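Local coordinates for alpha-pyrone synthesis polyketide synthase-like Pks18 (Mycobacterium tuberculosis, PDB 1TED), which probably extends medium- and long-chain aliphatic acyl-CoA starters with malonyl-CoA to make tri- and tetraketide alpha-pyrones, as a type III polyketide synthase, at residues T184-N187 with Y188-H192; G345-L348 with S349-L352. One frame throughout, in Å; residues are numbered along the deposited sequence.

Contact 1: residues T184-N187 with Y188-H192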
# COMPACT_ATOMS: atom_id res chain seq x y z
N THR A 184 6.66 0.80 8.85
CA THR A 184 7.17 -0.25 7.98
C THR A 184 8.70 -0.15 7.92
O THR A 184 9.40 -1.16 7.99
CB THR A 184 6.56 -0.09 6.58
OG1 THR A 184 5.13 -0.18 6.69
CG2 THR A 184 7.06 -1.18 5.64
N ALA A 185 9.20 1.07 7.79
CA ALA A 185 10.64 1.31 7.73
C ALA A 185 11.27 0.97 9.07
O ALA A 185 12.40 0.51 9.14
CB ALA A 185 10.92 2.78 7.38
N THR A 186 10.51 1.23 10.13
CA THR A 186 10.96 0.97 11.49
C THR A 186 11.20 -0.51 11.75
O THR A 186 12.23 -0.88 12.32
CB THR A 186 9.94 1.52 12.50
OG1 THR A 186 10.11 2.94 12.63
CG2 THR A 186 10.11 0.89 13.85
N ASN A 187 10.26 -1.35 11.34
CA ASN A 187 10.40 -2.78 11.54
C ASN A 187 11.56 -3.32 10.70
O ASN A 187 12.38 -4.10 11.18
CB ASN A 187 9.11 -3.52 11.16
CG ASN A 187 7.90 -3.06 11.98
OD1 ASN A 187 8.01 -2.74 13.17
ND2 ASN A 187 6.73 -3.05 11.35
N TYR A 188 11.64 -2.87 9.44
CA TYR A 188 12.69 -3.32 8.54
C TYR A 188 14.08 -3.06 9.10
O TYR A 188 14.91 -3.96 9.20
CB TYR A 188 12.56 -2.62 7.18
CG TYR A 188 13.72 -2.92 6.25
CD1 TYR A 188 13.78 -4.11 5.52
CD2 TYR A 188 14.80 -2.04 6.16
CE1 TYR A 188 14.88 -4.41 4.72
CE2 TYR A 188 15.90 -2.34 5.37
CZ TYR A 188 15.94 -3.52 4.65
OH TYR A 188 17.04 -3.80 3.88
N VAL A 189 14.31 -1.82 9.47
CA VAL A 189 15.59 -1.38 10.00
C VAL A 189 15.99 -2.07 11.30
O VAL A 189 17.16 -2.39 11.51
CB VAL A 189 15.55 0.16 10.15
CG1 VAL A 189 16.25 0.60 11.39
CG2 VAL A 189 16.17 0.81 8.91
N ARG A 190 15.03 -2.34 12.18
CA ARG A 190 15.35 -2.99 13.44
C ARG A 190 15.57 -4.49 13.22
O ARG A 190 16.25 -5.14 14.01
CB ARG A 190 14.24 -2.72 14.46
CG ARG A 190 14.08 -1.21 14.75
CD ARG A 190 12.96 -0.89 15.73
NE ARG A 190 13.23 -1.43 17.05
CZ ARG A 190 12.60 -2.47 17.58
NH1 ARG A 190 11.65 -3.08 16.89
NH2 ARG A 190 12.93 -2.90 18.79
N ALA A 191 14.99 -5.02 12.15
CA ALA A 191 15.16 -6.44 11.83
C ALA A 191 16.49 -6.65 11.11
O ALA A 191 17.14 -7.67 11.29
CB ALA A 191 14.00 -6.92 10.97
N HIS A 192 16.88 -5.67 10.28
CA HIS A 192 18.15 -5.70 9.55
C HIS A 192 18.92 -4.42 9.89
O HIS A 192 18.96 -3.47 9.10
CB HIS A 192 17.91 -5.77 8.04
CG HIS A 192 16.87 -6.77 7.64
ND1 HIS A 192 15.56 -6.43 7.41
CD2 HIS A 192 16.95 -8.11 7.47
CE1 HIS A 192 14.87 -7.51 7.11
NE2 HIS A 192 15.69 -8.55 7.15

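Contact 2: residues G345-L348 with S349-L352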
# COMPACT_ATOMS: atom_id res chain seq x y z
N GLY A 345 -1.51 24.62 3.49
CA GLY A 345 -2.84 24.03 3.42
C GLY A 345 -2.64 22.61 3.91
O GLY A 345 -1.69 22.35 4.65
N ASN A 346 -3.52 21.69 3.52
CA ASN A 346 -3.42 20.30 3.94
C ASN A 346 -2.88 19.45 2.80
O ASN A 346 -3.53 19.29 1.76
CB ASN A 346 -4.79 19.77 4.38
CG ASN A 346 -4.79 18.27 4.65
OD1 ASN A 346 -3.76 17.67 4.96
ND2 ASN A 346 -5.96 17.66 4.56
N MET A 347 -1.68 18.92 2.99
CA MET A 347 -1.03 18.10 1.97
C MET A 347 -1.10 16.63 2.34
O MET A 347 -0.21 15.85 2.02
CB MET A 347 0.43 18.52 1.79
CG MET A 347 0.62 20.00 1.51
SD MET A 347 2.28 20.46 2.04
CE MET A 347 2.69 21.63 0.89
N LEU A 348 -2.17 16.26 3.03
CA LEU A 348 -2.39 14.88 3.43
C LEU A 348 -1.22 14.27 4.21
O LEU A 348 -0.73 14.89 5.16
CB LEU A 348 -2.73 14.06 2.17
CG LEU A 348 -4.18 14.16 1.66
CD1 LEU A 348 -4.70 15.56 1.81
CD2 LEU A 348 -4.26 13.72 0.22
N SER A 349 -0.78 13.08 3.82
CA SER A 349 0.31 12.38 4.51
C SER A 349 1.58 13.19 4.71
O SER A 349 2.29 13.01 5.69
CB SER A 349 0.67 11.09 3.77
OG SER A 349 1.03 11.34 2.43
N VAL A 350 1.85 14.10 3.78
CA VAL A 350 3.05 14.92 3.82
C VAL A 350 3.14 15.93 4.96
O VAL A 350 4.23 16.17 5.49
CB VAL A 350 3.18 15.70 2.49
CG1 VAL A 350 4.36 16.65 2.55
CG2 VAL A 350 3.30 14.73 1.33
N SER A 351 2.00 16.50 5.35
CA SER A 351 1.96 17.54 6.37
C SER A 351 2.62 17.25 7.71
O SER A 351 3.31 18.10 8.27
CB SER A 351 0.51 17.98 6.59
OG SER A 351 -0.01 18.51 5.39
N LEU A 352 2.41 16.05 8.23
CA LEU A 352 3.02 15.71 9.50
C LEU A 352 4.54 15.88 9.42
O LEU A 352 5.16 16.36 10.36
CB LEU A 352 2.64 14.27 9.86
CG LEU A 352 2.58 13.90 11.34
CD1 LEU A 352 1.83 14.96 12.12
CD2 LEU A 352 1.90 12.53 11.49

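Contact 1: residues T184-N187 with Y188-H192
Thr186 and Arg190 stand side by side, one turn apart, on the last two turns of helix 177-191, a helix of the N-terminal half of the thiolase fold. The tight side of these turns faces the sheet. There Ala185, small enough for close approach, and the branched Val189 touch strand 226-236. Val189 N donates to Ala185 O at 3.0 Å, nearly straight (167°), and the valine's own CB lies 3.3 Å from that oxygen. Thr184 turns its hydroxyl back to Asn180 O, a common way for a threonine to satisfy its polar group inside a helix. Tyr188 lies between Leu137 of strand 135-142 and Asn187 of the second subunit.

The other side is only partly buried. Asn187 packs on His192 of the second subunit, while its backbone O accepts from Ala191 N at 2.9 Å. His192 of this chain leaves the helical conformation; its backbone N bonds to Tyr188 O, and its ND1 weakly to the same oxygen. Arg190 suits this border because its long aliphatic part, bent at chi3 (65°), carries NE to Thr31 O. Thr186 OG1, beside the backbone N (chi1 -79°), bonds to Leu182 O, which sets CG2 3.9 Å from Arg190 CD.

Contact 2: residues G345-L348 with S349-L352
Ser351 reaches back from helix 349-361 to hold the loop that leads into it. Hydrogen bonds carry most of the contact. With its OG anti to the carbonyl carbon (chi1 -61°), Ser351 accepts from Met347 N at 3.0 Å; serine suits the place because its short side chain brings an acceptor right up to the backbone. Two main-chain bonds close the turn, Val350 N to Met347 O at 3.2 Å and Ser351 N to Leu348 O at 3.2 Å. Both donors sit well above the carbonyl planes. On the loop side, Asn346 OD1 accepts at 2.9 Å from Leu348 N, which lies above the amide's carbonyl plane, an Asx turn that helps to orient the amide. Ser349 OG is hydrogen-bonded to Glu203 OE1 on strand 196-204.

Apolar contact is modest. Met347 CB meets Val350 CB at 4.0 Å, and Val350 also rests on Cys201. Leu348, with a positive phi of 55° that is unusual for a residue with a side chain, touches a bound myristic acid, and its apolar side chain suits an acyl chain.

All the touching residues are buried, so these bonds supply partners for polar groups within the protein. The Asx turn helps to hold Asn346 against His313 and about 4 Å, side chain to side chain, from Cys175, the probable nucleophile, consistent with the Cys-His-Asn active site of the chalcone synthase family.

How the contacts relate
Contact 1 comes first along the chain, in the N-terminal domain of the chalcone synthase family, and contact 2 follows in the C-terminal domain. Their centres are 24 Å apart and their nearest atoms about 12 Å apart, so they do not touch. Helix 177-191 nevertheless connects them: contact 1 occupies its last turns, whereas residues nearer its start, Ala177 and Met179, pack against Ser349 and Leu352 of contact 2. Strand 196-204 also borders both. One end of this helix therefore lies beside the buried active-site region near the centre of the chain, and the other at the periphery, against the second subunit of the homodimer.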